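Local coordinates for protein copper-containing nitrite reductase (Thermus scotoductus, PDB 6HBE) that probably reduces nitrite to nitric oxide with electrons from a cytochrome c, working as a copper-containing homotrimer in denitrification, at residues C[65-70]-C[91-96]; C[176-181]-C[269-274]; C[223-228]-C[249-254]; C[331-336]-C[344-349]; C[399-404]-C[422-427]. All blocks are in the same frame, centred on the assembly; numbering follows the deposited sequence.

Contact 1. Residues C[65-70]-C[91-96]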
# COMPACT_ATOMS: atom_id res chain seq x y z
N ILE C 65 28.13 -22.36 -3.58
CA ILE C 65 28.02 -21.06 -4.23
C ILE C 65 29.40 -20.40 -4.35
O ILE C 65 30.17 -20.37 -3.38
CB ILE C 65 27.12 -20.08 -3.41
CG1 ILE C 65 25.72 -20.66 -3.19
CG2 ILE C 65 27.11 -18.69 -4.04
CD1 ILE C 65 24.91 -20.87 -4.46
N THR C 66 29.70 -19.84 -5.52
CA THR C 66 30.84 -18.98 -5.70
C THR C 66 30.28 -17.61 -6.00
O THR C 66 29.56 -17.47 -6.96
CB THR C 66 31.75 -19.44 -6.88
OG1 THR C 66 32.35 -20.69 -6.52
CG2 THR C 66 32.84 -18.45 -7.17
N LEU C 67 30.57 -16.63 -5.15
CA LEU C 67 30.12 -15.28 -5.37
C LEU C 67 31.28 -14.38 -5.71
O LEU C 67 32.23 -14.29 -4.92
CB LEU C 67 29.44 -14.78 -4.09
CG LEU C 67 29.05 -13.29 -4.03
CD1 LEU C 67 27.96 -12.97 -5.04
CD2 LEU C 67 28.59 -12.94 -2.62
N ARG C 68 31.20 -13.64 -6.81
CA ARG C 68 32.27 -12.74 -7.20
C ARG C 68 31.73 -11.34 -7.33
O ARG C 68 30.66 -11.15 -7.90
CB ARG C 68 32.89 -13.13 -8.56
CG ARG C 68 33.41 -14.55 -8.65
CD ARG C 68 34.02 -14.86 -10.02
NE ARG C 68 34.19 -16.30 -10.16
CZ ARG C 68 35.12 -17.04 -9.53
NH1 ARG C 68 36.03 -16.48 -8.73
NH2 ARG C 68 35.15 -18.36 -9.73
N ASN C 69 32.46 -10.35 -6.81
CA ASN C 69 32.05 -8.96 -6.96
C ASN C 69 32.83 -8.26 -8.06
O ASN C 69 34.01 -7.91 -7.89
CB ASN C 69 32.18 -8.20 -5.63
CG ASN C 69 31.66 -6.78 -5.72
OD1 ASN C 69 31.28 -6.31 -6.80
ND2 ASN C 69 31.62 -6.09 -4.58
N LEU C 70 32.15 -8.00 -9.17
CA LEU C 70 32.72 -7.41 -10.36
C LEU C 70 32.49 -5.91 -10.43
O LEU C 70 32.94 -5.27 -11.37
CB LEU C 70 32.19 -8.12 -11.62
CG LEU C 70 32.99 -9.32 -12.15
CD1 LEU C 70 33.40 -10.32 -11.10
CD2 LEU C 70 32.23 -10.01 -13.28
N GLY C 91 28.37 -11.89 3.39
CA GLY C 91 28.14 -10.46 3.52
C GLY C 91 29.36 -9.62 3.35
O GLY C 91 30.49 -10.12 3.47
N ASN C 92 29.15 -8.33 3.06
CA ASN C 92 30.20 -7.31 3.03
C ASN C 92 31.36 -7.68 2.09
O ASN C 92 32.56 -7.68 2.47
CB ASN C 92 30.71 -7.03 4.46
CG ASN C 92 31.47 -5.73 4.59
OD1 ASN C 92 31.37 -4.82 3.77
ND2 ASN C 92 32.25 -5.64 5.65
N VAL C 93 30.99 -8.00 0.85
CA VAL C 93 31.94 -8.49 -0.14
C VAL C 93 32.49 -7.30 -0.89
O VAL C 93 31.80 -6.66 -1.67
CB VAL C 93 31.27 -9.51 -1.09
CG1 VAL C 93 32.29 -10.08 -2.08
CG2 VAL C 93 30.64 -10.63 -0.28
N GLN C 94 33.77 -7.00 -0.68
CA GLN C 94 34.40 -5.81 -1.27
C GLN C 94 34.62 -5.95 -2.79
O GLN C 94 34.68 -7.06 -3.32
CB GLN C 94 35.76 -5.53 -0.57
CG GLN C 94 35.68 -5.30 0.94
CD GLN C 94 34.91 -4.03 1.29
OE1 GLN C 94 35.22 -2.94 0.80
NE2 GLN C 94 33.90 -4.17 2.14
N PRO C 95 34.74 -4.81 -3.50
CA PRO C 95 35.03 -4.86 -4.93
C PRO C 95 36.21 -5.79 -5.27
O PRO C 95 37.25 -5.73 -4.61
CB PRO C 95 35.38 -3.40 -5.27
CG PRO C 95 34.66 -2.59 -4.23
CD PRO C 95 34.67 -3.43 -2.99
N GLY C 96 36.00 -6.68 -6.23
CA GLY C 96 37.02 -7.61 -6.67
C GLY C 96 37.19 -8.85 -5.81
O GLY C 96 37.97 -9.72 -6.17
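Two flat groups leave this strand end on different sides. The guanidinium of Arg68 has Thr66 CG2 over one face, 3.4 Å above the plane and toward the rim. The Asn69 amide faces the loop, its CG anti to the backbone N (chi1 -175°). Asn69 ND2 donates to Val93 O at 3.0 Å; the acceptor lies close to the amide plane, while the donor stands above the plane of the Val93 carbonyl. The same nitrogen also donates to Val73 O, and OD1 accepts from Asp71 N, so the amide is held from both ends. Gly96 N returns a bond to Asn69 O at 2.9 Å. Two residues earlier on the strand, Leu67 CD2 meets Val93 CG2 at 3.9 Å. An alanine at Asn69 would lose all three amide bonds and would probably loosen both residues 91-96 and the turn through Asp71 and Val73 that leads to His75, a type 1 copper ligand. Residues 91-96 link helix 87-90 to strand 98-104, which pairs with strand 62-69 on the edge away from strand 21-36.

Contact 2. Residues C[176-181]-C[269-274]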
# COMPACT_ATOMS: atom_id res chain seq x y z
N LEU C 176 6.88 2.27 -10.24
CA LEU C 176 6.63 2.72 -11.63
C LEU C 176 6.16 1.55 -12.51
O LEU C 176 5.15 1.67 -13.23
CB LEU C 176 7.87 3.41 -12.22
CG LEU C 176 7.79 3.91 -13.65
CD1 LEU C 176 6.75 4.98 -13.84
CD2 LEU C 176 9.18 4.42 -14.09
N TYR C 177 6.85 0.40 -12.42
CA TYR C 177 6.47 -0.76 -13.22
C TYR C 177 6.42 -1.97 -12.30
O TYR C 177 7.13 -2.01 -11.28
CB TYR C 177 7.43 -1.00 -14.40
CG TYR C 177 7.54 0.17 -15.36
CD1 TYR C 177 6.43 0.69 -15.98
CD2 TYR C 177 8.79 0.75 -15.63
CE1 TYR C 177 6.52 1.82 -16.83
CE2 TYR C 177 8.89 1.86 -16.49
CZ TYR C 177 7.77 2.37 -17.11
OH TYR C 177 7.91 3.47 -17.98
N VAL C 178 5.54 -2.90 -12.65
CA VAL C 178 5.46 -4.22 -11.99
C VAL C 178 5.39 -5.29 -13.07
O VAL C 178 4.65 -5.13 -14.04
CB VAL C 178 4.27 -4.31 -11.02
CG1 VAL C 178 4.36 -5.60 -10.20
CG2 VAL C 178 4.25 -3.11 -10.08
N MET C 179 6.18 -6.35 -12.95
CA MET C 179 6.46 -7.25 -14.12
C MET C 179 6.75 -8.69 -13.76
O MET C 179 7.20 -8.97 -12.64
CB MET C 179 7.61 -6.68 -14.99
CG MET C 179 8.97 -6.56 -14.35
SD MET C 179 10.08 -5.35 -15.18
CE MET C 179 9.47 -3.88 -14.40
N PHE C 180 6.47 -9.60 -14.72
CA PHE C 180 6.84 -11.03 -14.59
C PHE C 180 8.16 -11.22 -15.37
O PHE C 180 8.29 -10.81 -16.55
CB PHE C 180 5.78 -11.99 -15.16
CG PHE C 180 4.41 -11.93 -14.50
CD1 PHE C 180 4.26 -11.83 -13.10
CD2 PHE C 180 3.25 -12.03 -15.27
CE1 PHE C 180 2.99 -11.81 -12.52
CE2 PHE C 180 1.99 -12.00 -14.68
CZ PHE C 180 1.86 -11.87 -13.31
N ASN C 181 9.13 -11.85 -14.73
CA ASN C 181 10.46 -12.12 -15.33
C ASN C 181 11.12 -10.91 -16.06
O ASN C 181 11.67 -11.02 -17.15
CB ASN C 181 10.34 -13.38 -16.20
CG ASN C 181 10.09 -14.61 -15.36
OD1 ASN C 181 10.28 -14.57 -14.13
ND2 ASN C 181 9.64 -15.70 -15.97
N PHE C 269 -5.05 -5.00 -9.15
CA PHE C 269 -5.18 -4.48 -10.54
C PHE C 269 -4.42 -3.17 -10.79
O PHE C 269 -4.06 -2.92 -11.93
CB PHE C 269 -6.66 -4.37 -10.98
CG PHE C 269 -7.25 -5.64 -11.59
CD1 PHE C 269 -6.50 -6.80 -11.83
CD2 PHE C 269 -8.58 -5.65 -11.93
CE1 PHE C 269 -7.07 -7.94 -12.39
CE2 PHE C 269 -9.16 -6.78 -12.51
CZ PHE C 269 -8.42 -7.93 -12.75
N GLY C 270 -4.09 -2.41 -9.73
CA GLY C 270 -3.17 -1.28 -9.87
C GLY C 270 -1.71 -1.65 -10.14
O GLY C 270 -0.91 -0.77 -10.48
N THR C 271 -1.35 -2.93 -9.96
CA THR C 271 -0.06 -3.47 -10.40
C THR C 271 -0.14 -4.27 -11.73
O THR C 271 0.81 -4.25 -12.52
CB THR C 271 0.59 -4.33 -9.32
OG1 THR C 271 -0.14 -5.56 -9.10
CG2 THR C 271 0.73 -3.54 -8.02
N ALA C 272 -1.27 -4.96 -12.00
CA ALA C 272 -1.46 -5.62 -13.32
C ALA C 272 -1.38 -4.60 -14.45
O ALA C 272 -0.80 -4.85 -15.49
CB ALA C 272 -2.81 -6.31 -13.40
N ILE C 273 -1.94 -3.44 -14.19
CA ILE C 273 -1.98 -2.35 -15.19
C ILE C 273 -0.59 -1.77 -15.52
O ILE C 273 -0.42 -1.09 -16.57
CB ILE C 273 -2.98 -1.25 -14.73
CG1 ILE C 273 -3.52 -0.40 -15.90
CG2 ILE C 273 -2.37 -0.37 -13.66
CD1 ILE C 273 -4.76 0.37 -15.54
N LYS C 274 0.37 -2.01 -14.64
CA LYS C 274 1.76 -1.53 -14.72
C LYS C 274 2.73 -2.53 -15.37
O LYS C 274 3.94 -2.24 -15.43
CB LYS C 274 2.27 -1.17 -13.29
CG LYS C 274 1.63 0.07 -12.68
CD LYS C 274 2.19 0.41 -11.31
CE LYS C 274 1.47 1.60 -10.66
NZ LYS C 274 1.92 1.85 -9.26
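Lys274 stretches out past the backbone of Leu176. Its CB sits 3.8 Å from Val178 N, and CG lies beside its own backbone N, anti to the carbonyl carbon. CG then passes the carbonyl of Leu176, and CD comes closest to it, 3.7 Å from Leu176 O. Every torsion beyond CG is extended, which carries NZ on to Ala175 O and to Tyr171 O of the second subunit. The lysine backbone joins in: Val178 N donates to Lys274 O over 3.3 Å, a long but straight bond (165°) that reaches the carbonyl from well above its plane. Leu176 and Tyr177 both face Ala163 in a classic beta bulge. Val178 crosses Thr271 obliquely, with Val178 CG2 3.9 Å from Thr271 CB, while Thr271 OG1 turns back to Val268 O. The short helix 269-272 follows strand 260-266 and His267, a ligand of the second copper in a structure of this protein, as in the intersubunit type 2 site of these reductases. It packs on the outermost strand, within this chain, of a cupredoxin-type sheet.

Contact 3. Residues C[223-228]-C[249-254]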
# COMPACT_ATOMS: atom_id res chain seq x y z
N GLU C 223 -5.96 -26.24 -9.02
CA GLU C 223 -6.42 -27.46 -8.37
C GLU C 223 -5.74 -27.68 -7.01
O GLU C 223 -6.43 -27.92 -6.00
CB GLU C 223 -6.21 -28.66 -9.29
CG GLU C 223 -6.84 -28.41 -10.68
CD GLU C 223 -7.04 -29.65 -11.50
OE1 GLU C 223 -7.53 -30.65 -10.94
OE2 GLU C 223 -6.69 -29.61 -12.70
N TYR C 224 -4.41 -27.60 -7.00
CA TYR C 224 -3.62 -27.78 -5.78
C TYR C 224 -2.54 -26.70 -5.71
O TYR C 224 -1.89 -26.44 -6.70
CB TYR C 224 -2.91 -29.14 -5.76
CG TYR C 224 -3.79 -30.35 -6.02
CD1 TYR C 224 -4.97 -30.57 -5.30
CD2 TYR C 224 -3.42 -31.32 -6.97
CE1 TYR C 224 -5.79 -31.69 -5.55
CE2 TYR C 224 -4.22 -32.45 -7.23
CZ TYR C 224 -5.41 -32.62 -6.52
OH TYR C 224 -6.19 -33.74 -6.77
N MET C 225 -2.33 -26.11 -4.54
CA MET C 225 -1.26 -25.14 -4.31
C MET C 225 -0.52 -25.48 -3.02
O MET C 225 -1.12 -25.97 -2.09
CB MET C 225 -1.79 -23.71 -4.21
CG MET C 225 -2.91 -23.37 -5.16
SD MET C 225 -3.25 -21.61 -5.34
CE MET C 225 -3.59 -21.15 -3.65
N TYR C 226 0.76 -25.15 -2.97
CA TYR C 226 1.62 -25.45 -1.83
C TYR C 226 2.32 -24.18 -1.37
O TYR C 226 3.17 -23.66 -2.09
CB TYR C 226 2.62 -26.55 -2.21
CG TYR C 226 1.95 -27.75 -2.86
CD1 TYR C 226 1.74 -27.80 -4.24
CD2 TYR C 226 1.50 -28.82 -2.09
CE1 TYR C 226 1.10 -28.89 -4.83
CE2 TYR C 226 0.87 -29.91 -2.67
CZ TYR C 226 0.67 -29.95 -4.03
OH TYR C 226 0.04 -31.03 -4.61
N TYR C 227 1.97 -23.69 -0.19
CA TYR C 227 2.59 -22.47 0.35
C TYR C 227 4.08 -22.71 0.66
O TYR C 227 4.44 -23.74 1.26
CB TYR C 227 1.83 -21.94 1.56
CG TYR C 227 2.32 -20.59 2.15
CD1 TYR C 227 2.37 -19.42 1.38
CD2 TYR C 227 2.71 -20.49 3.48
CE1 TYR C 227 2.80 -18.21 1.92
CE2 TYR C 227 3.12 -19.29 4.05
CZ TYR C 227 3.17 -18.14 3.27
OH TYR C 227 3.62 -16.96 3.88
N GLN C 228 4.91 -21.79 0.16
CA GLN C 228 6.39 -21.87 0.14
C GLN C 228 6.95 -22.94 -0.82
O GLN C 228 8.16 -23.16 -0.85
CB GLN C 228 6.97 -22.08 1.54
CG GLN C 228 6.43 -21.06 2.56
CD GLN C 228 7.16 -19.73 2.50
OE1 GLN C 228 8.38 -19.69 2.38
NE2 GLN C 228 6.43 -18.63 2.64
N TRP C 249 4.78 -19.87 -3.99
CA TRP C 249 3.86 -20.99 -4.16
C TRP C 249 4.36 -21.95 -5.24
O TRP C 249 5.00 -21.50 -6.19
CB TRP C 249 2.46 -20.49 -4.60
CG TRP C 249 1.69 -19.70 -3.57
CD1 TRP C 249 1.70 -18.32 -3.41
CD2 TRP C 249 0.79 -20.21 -2.59
NE1 TRP C 249 0.88 -17.96 -2.39
CE2 TRP C 249 0.29 -19.09 -1.86
CE3 TRP C 249 0.32 -21.50 -2.26
CZ2 TRP C 249 -0.66 -19.22 -0.83
CZ3 TRP C 249 -0.61 -21.63 -1.20
CH2 TRP C 249 -1.07 -20.50 -0.49
N VAL C 250 4.07 -23.25 -5.08
CA VAL C 250 3.97 -24.18 -6.24
C VAL C 250 2.48 -24.47 -6.52
O VAL C 250 1.70 -24.69 -5.60
CB VAL C 250 4.76 -25.49 -6.00
CG1 VAL C 250 4.52 -26.51 -7.09
CG2 VAL C 250 6.25 -25.18 -5.94
N ILE C 251 2.08 -24.39 -7.79
CA ILE C 251 0.68 -24.55 -8.21
C ILE C 251 0.63 -25.68 -9.28
O ILE C 251 1.42 -25.68 -10.21
CB ILE C 251 0.17 -23.22 -8.79
CG1 ILE C 251 0.11 -22.14 -7.68
CG2 ILE C 251 -1.18 -23.36 -9.48
CD1 ILE C 251 0.13 -20.72 -8.24
N GLU C 252 -0.30 -26.62 -9.11
CA GLU C 252 -0.61 -27.66 -10.11
C GLU C 252 -2.02 -27.40 -10.69
O GLU C 252 -2.97 -27.23 -9.93
CB GLU C 252 -0.56 -29.04 -9.44
CG GLU C 252 0.81 -29.43 -8.93
CD GLU C 252 0.81 -30.84 -8.31
OE1 GLU C 252 0.05 -31.09 -7.37
OE2 GLU C 252 1.57 -31.70 -8.78
N TRP C 253 -2.13 -27.35 -12.02
CA TRP C 253 -3.38 -27.07 -12.71
C TRP C 253 -3.33 -27.76 -14.08
O TRP C 253 -2.31 -27.71 -14.77
CB TRP C 253 -3.56 -25.52 -12.86
CG TRP C 253 -4.76 -25.04 -13.69
CD1 TRP C 253 -6.08 -25.20 -13.39
CD2 TRP C 253 -4.71 -24.25 -14.89
NE1 TRP C 253 -6.86 -24.62 -14.37
CE2 TRP C 253 -6.04 -24.04 -15.30
CE3 TRP C 253 -3.68 -23.79 -15.70
CZ2 TRP C 253 -6.37 -23.31 -16.45
CZ3 TRP C 253 -4.00 -23.07 -16.85
CH2 TRP C 253 -5.33 -22.85 -17.21
N ARG C 254 -4.44 -28.37 -14.47
CA ARG C 254 -4.63 -28.85 -15.85
C ARG C 254 -5.32 -27.82 -16.71
O ARG C 254 -6.33 -27.25 -16.29
CB ARG C 254 -5.41 -30.16 -15.88
CG ARG C 254 -4.53 -31.31 -15.40
CD ARG C 254 -5.32 -32.55 -15.06
NE ARG C 254 -6.14 -32.38 -13.87
CZ ARG C 254 -6.64 -33.39 -13.15
NH1 ARG C 254 -6.41 -34.66 -13.49
NH2 ARG C 254 -7.39 -33.13 -12.08
O HOH W 1 -8.21 -28.11 -14.57
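The dense end of this strand pair is built round the indole of Trp249. Met225 bends at its last torsion so that CE lies over one face, 4.1 Å from the centroid of the six-membered ring, a CH-pi contact with the sulfur in Met-aromatic range behind it. From the opposite face comes Tyr227, its CB 4.0 Å from the same centroid, while the two aromatic planes meet obliquely at 56°. Trp249 NE1 is satisfied by Leu242 O. On the other face of the sheet Tyr226 OH donates to Glu252 OE1 at 2.8 Å, arriving from above the carboxylate plane; Met144 N also binds OE1, and Tyr199 OH takes OE2, so both oxygens of the buried carboxylate, probably ionised, have partners. The backbones form an antiparallel ladder in a cupredoxin-type sheet, with Tyr224-Glu252 and Tyr226-Val250 as hydrogen-bonded pairs, and end in a classic beta bulge where Glu223 and Tyr224 both face Glu252. Beyond the bulge the packing gives way to a partly exposed ionic clasp. Arg254 meets Glu223 side-on, NH2 to OE1 at 2.7 Å and NE to OE2 at 3.1 Å, each on a syn lone pair and in the guanidinium plane. The anti lone pair of Glu223 OE2 takes Arg254 N, also at 3.1 Å, and a water donates to both Glu223 OE2 and, at 2.7 Å, Arg254 O.

Contact 4. Residues C[331-336]-C[344-349]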
# COMPACT_ATOMS: atom_id res chain seq x y z
N PRO C 331 8.27 34.75 -1.44
CA PRO C 331 7.67 36.08 -1.23
C PRO C 331 8.40 36.96 -0.17
O PRO C 331 8.47 38.18 -0.33
CB PRO C 331 6.23 35.76 -0.78
CG PRO C 331 5.95 34.37 -1.28
CD PRO C 331 7.27 33.66 -1.36
N ALA C 332 8.96 36.32 0.86
CA ALA C 332 9.75 37.01 1.90
C ALA C 332 11.08 37.58 1.39
O ALA C 332 11.60 38.54 1.98
CB ALA C 332 9.98 36.11 3.10
N LEU C 333 11.65 36.98 0.34
CA LEU C 333 12.82 37.55 -0.35
C LEU C 333 12.43 38.59 -1.40
O LEU C 333 13.14 39.58 -1.58
CB LEU C 333 13.68 36.46 -1.02
CG LEU C 333 14.49 35.53 -0.10
CD1 LEU C 333 15.11 34.39 -0.91
CD2 LEU C 333 15.56 36.29 0.68
N ALA C 334 11.31 38.37 -2.10
CA ALA C 334 10.86 39.29 -3.16
C ALA C 334 10.73 40.74 -2.65
O ALA C 334 11.06 41.69 -3.37
CB ALA C 334 9.54 38.81 -3.73
N GLN C 335 10.23 40.88 -1.42
CA GLN C 335 10.19 42.15 -0.71
C GLN C 335 10.01 41.89 0.79
O GLN C 335 9.74 40.75 1.18
CB GLN C 335 9.05 43.03 -1.25
CG GLN C 335 7.66 42.48 -0.99
CD GLN C 335 6.62 43.03 -1.94
OE1 GLN C 335 6.78 44.12 -2.50
NE2 GLN C 335 5.54 42.29 -2.13
N PRO C 336 10.15 42.94 1.63
CA PRO C 336 9.89 42.73 3.06
C PRO C 336 8.39 42.51 3.33
O PRO C 336 7.57 43.31 2.88
CB PRO C 336 10.39 44.04 3.71
CG PRO C 336 11.29 44.67 2.68
CD PRO C 336 10.69 44.29 1.36
N LEU C 344 9.22 38.63 7.78
CA LEU C 344 9.33 37.15 7.72
C LEU C 344 10.65 36.73 7.10
O LEU C 344 11.13 37.38 6.17
CB LEU C 344 8.21 36.51 6.89
CG LEU C 344 6.79 36.50 7.45
CD1 LEU C 344 5.88 35.78 6.48
CD2 LEU C 344 6.73 35.86 8.83
N GLU C 345 11.22 35.64 7.62
CA GLU C 345 12.40 34.99 7.04
C GLU C 345 11.95 34.07 5.89
O GLU C 345 10.86 33.50 5.97
CB GLU C 345 13.11 34.12 8.09
CG GLU C 345 13.61 34.85 9.33
CD GLU C 345 14.90 35.64 9.12
OE1 GLU C 345 15.48 36.08 10.13
OE2 GLU C 345 15.35 35.81 7.96
N PRO C 346 12.78 33.90 4.85
CA PRO C 346 12.40 32.96 3.79
C PRO C 346 12.46 31.53 4.29
O PRO C 346 13.24 31.22 5.20
CB PRO C 346 13.43 33.21 2.69
CG PRO C 346 14.61 33.81 3.39
CD PRO C 346 14.07 34.57 4.56
N LEU C 347 11.60 30.68 3.73
CA LEU C 347 11.63 29.25 4.08
C LEU C 347 12.72 28.59 3.26
O LEU C 347 12.84 28.86 2.07
CB LEU C 347 10.26 28.60 3.81
CG LEU C 347 9.13 28.93 4.80
CD1 LEU C 347 7.81 28.38 4.28
CD2 LEU C 347 9.45 28.38 6.19
N PRO C 348 13.53 27.71 3.86
CA PRO C 348 14.52 27.00 3.05
C PRO C 348 13.87 26.03 2.03
O PRO C 348 12.70 25.67 2.19
CB PRO C 348 15.33 26.22 4.08
CG PRO C 348 14.37 25.97 5.17
CD PRO C 348 13.44 27.13 5.22
N VAL C 349 14.61 25.69 0.98
CA VAL C 349 14.17 24.74 -0.03
C VAL C 349 14.80 23.39 0.33
O VAL C 349 16.02 23.29 0.50
CB VAL C 349 14.54 25.24 -1.44
CG1 VAL C 349 14.15 24.23 -2.51
CG2 VAL C 349 13.86 26.59 -1.71
O HOH W 2 10.05 39.56 4.46
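Apolar packing joins two pairs of side chains. Ala332 points its CB at residues 344-346, 4.2 Å from Leu344 CB. One residue on, Leu333 crosses the ring of Pro346 at about a right angle. Its CG sits 3.8 Å from Pro346 CB, and its CD2 equally close to Pro346 CG; CG lying beside the backbone N (chi1 -71°) brings this branched end against Pro346 CB and CG. Ala332 CB also makes van der Waals contact with the backbone, 3.5 Å from Leu344 O. Polar links are indirect. A water lies 3.1 Å from Ala332 O and 3.0 Å from Leu344 O, bridging the two carbonyls, and Asp330 spans the gap with one carboxylate oxygen on Ala332 N and the other on Leu347 N. Across the trimer, Arg326 of the third subunit donates to Glu345 O and packs on Ala332. What is joined is a single-turn helix, 331-334, and a proline-rich segment whose backbone angles from Leu344 to Pro348 are of the polyproline II type, leading into strand 349-353 of the plastocyanin-like domain.

Contact 5. Residues C[399-404]-C[422-427]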
# COMPACT_ATOMS: atom_id res chain seq x y z
N GLY C 399 30.28 26.83 -11.83
CA GLY C 399 29.88 27.99 -11.06
C GLY C 399 30.89 28.24 -9.95
O GLY C 399 31.77 27.41 -9.72
N PRO C 400 30.79 29.39 -9.28
CA PRO C 400 31.77 29.76 -8.27
C PRO C 400 31.53 29.23 -6.85
O PRO C 400 32.31 29.57 -5.96
CB PRO C 400 31.69 31.29 -8.28
CG PRO C 400 30.26 31.56 -8.62
CD PRO C 400 29.89 30.51 -9.62
N GLU C 401 30.49 28.41 -6.60
CA GLU C 401 30.20 27.97 -5.23
C GLU C 401 30.07 26.44 -5.04
O GLU C 401 29.12 25.96 -4.44
CB GLU C 401 28.95 28.68 -4.72
CG GLU C 401 29.03 30.21 -4.72
CD GLU C 401 27.69 30.87 -4.42
OE1 GLU C 401 26.71 30.61 -5.15
OE2 GLU C 401 27.61 31.66 -3.46
N PRO C 402 31.07 25.66 -5.50
CA PRO C 402 31.02 24.22 -5.20
C PRO C 402 31.01 23.98 -3.68
O PRO C 402 31.39 24.87 -2.92
CB PRO C 402 32.28 23.68 -5.89
CG PRO C 402 33.21 24.86 -5.97
CD PRO C 402 32.34 26.07 -6.13
N PHE C 403 30.52 22.81 -3.25
CA PHE C 403 30.23 22.58 -1.84
C PHE C 403 30.51 21.14 -1.46
O PHE C 403 30.64 20.26 -2.33
CB PHE C 403 28.78 22.98 -1.49
CG PHE C 403 27.71 22.26 -2.32
CD1 PHE C 403 27.24 20.99 -1.93
CD2 PHE C 403 27.17 22.85 -3.45
CE1 PHE C 403 26.27 20.34 -2.68
CE2 PHE C 403 26.18 22.19 -4.20
CZ PHE C 403 25.74 20.93 -3.80
N VAL C 404 30.67 20.94 -0.15
CA VAL C 404 30.77 19.62 0.45
C VAL C 404 30.04 19.70 1.79
O VAL C 404 30.30 20.62 2.58
CB VAL C 404 32.25 19.09 0.57
CG1 VAL C 404 33.13 19.96 1.46
CG2 VAL C 404 32.28 17.65 1.06
N GLY C 422 25.06 29.70 -11.52
CA GLY C 422 25.94 28.55 -11.74
C GLY C 422 25.17 27.23 -11.76
O GLY C 422 23.98 27.20 -11.41
N GLU C 423 25.84 26.15 -12.19
CA GLU C 423 25.31 24.80 -12.00
C GLU C 423 26.36 23.81 -11.53
O GLU C 423 27.58 24.01 -11.73
CB GLU C 423 24.58 24.29 -13.25
CG GLU C 423 25.24 24.56 -14.59
CD GLU C 423 24.37 24.07 -15.75
OE1 GLU C 423 23.78 22.97 -15.64
OE2 GLU C 423 24.28 24.79 -16.76
N TYR C 424 25.86 22.75 -10.87
CA TYR C 424 26.68 21.79 -10.14
C TYR C 424 26.06 20.40 -10.21
O TYR C 424 24.85 20.26 -9.99
CB TYR C 424 26.78 22.21 -8.66
CG TYR C 424 27.14 23.67 -8.47
CD1 TYR C 424 28.48 24.08 -8.49
CD2 TYR C 424 26.16 24.64 -8.32
CE1 TYR C 424 28.82 25.42 -8.35
CE2 TYR C 424 26.48 25.99 -8.18
CZ TYR C 424 27.83 26.37 -8.20
OH TYR C 424 28.18 27.69 -8.06
N VAL C 425 26.88 19.39 -10.52
CA VAL C 425 26.48 17.99 -10.36
C VAL C 425 27.16 17.51 -9.10
O VAL C 425 28.37 17.72 -8.95
CB VAL C 425 26.92 17.11 -11.56
CG1 VAL C 425 26.38 15.69 -11.43
CG2 VAL C 425 26.47 17.74 -12.87
N TYR C 426 26.41 16.89 -8.19
CA TYR C 426 26.95 16.38 -6.93
C TYR C 426 26.62 14.90 -6.75
O TYR C 426 25.66 14.38 -7.34
CB TYR C 426 26.49 17.22 -5.72
CG TYR C 426 24.99 17.21 -5.47
CD1 TYR C 426 24.13 18.08 -6.15
CD2 TYR C 426 24.43 16.33 -4.54
CE1 TYR C 426 22.76 18.06 -5.93
CE2 TYR C 426 23.04 16.31 -4.33
CZ TYR C 426 22.20 17.15 -5.02
OH TYR C 426 20.82 17.16 -4.80
N ILE C 427 27.46 14.22 -5.97
CA ILE C 427 27.24 12.82 -5.56
C ILE C 427 27.31 12.69 -4.06
O ILE C 427 27.67 13.63 -3.35
CB ILE C 427 28.27 11.82 -6.22
CG1 ILE C 427 29.72 12.10 -5.79
CG2 ILE C 427 28.16 11.87 -7.74
CD1 ILE C 427 30.74 11.12 -6.33
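Gly399 opens the loop: its CA is 4.0 Å from Gly422 CA, and a side-chain carbon here would collide with both Gly422 CA and Tyr424 OH. Pro400 follows at the end of the phenol, its CD 3.6 Å from Tyr424 OH. Glu401 provides the polar anchor: its backbone N donates to Tyr424 OH at 2.8 Å (150°), while its carboxylate turns off to Thr419 OG1. Tyr424 extends toward the loop from strand 422-427, which pairs with strands 393-398 and 435-443 in a sheet of the plastocyanin/azurin-type domain and runs straight into Cys428, a ligand of the copper there. Replacing Tyr424 with an alanine would remove the hydroxyl that Glu401 N binds and the ring packed against the loop, and would probably leave residues 399-402 less firmly held. Pro402 comes next and meets the ring obliquely, its N 3.6 Å from Tyr424 CE1. Phe403 then brings its ring toward the strand, CG in the crowded position between backbone N and carbonyl carbon (chi1 58°). Its tip, CZ, stops 4.0 Å from Tyr426 CD1, with the two planes at an oblique 51°, and Tyr426 itself meets Phe358 edge-to-face.

Overall arrangement
Contacts 2 and 3 are the buried ones, and both reach the sheet that runs from strand 177-180 to strand 234-238; contact 3 is nested in the chain loop that contact 2 closes, their centres about 22 Å apart. Contact 3 is true strand pairing with aromatic and charged side chains, whereas contact 2 sets a helix on an edge strand with one backbone bond. Contacts 1 and 5 are partly buried, each tying a loop to a strand in a copper domain, the first through an amide, the other through a phenol. Contact 4, at the surface, relies on apolar touch and water. Contacts 2, 3 and 5 touch the second subunit; contacts 3 and 4 touch the third.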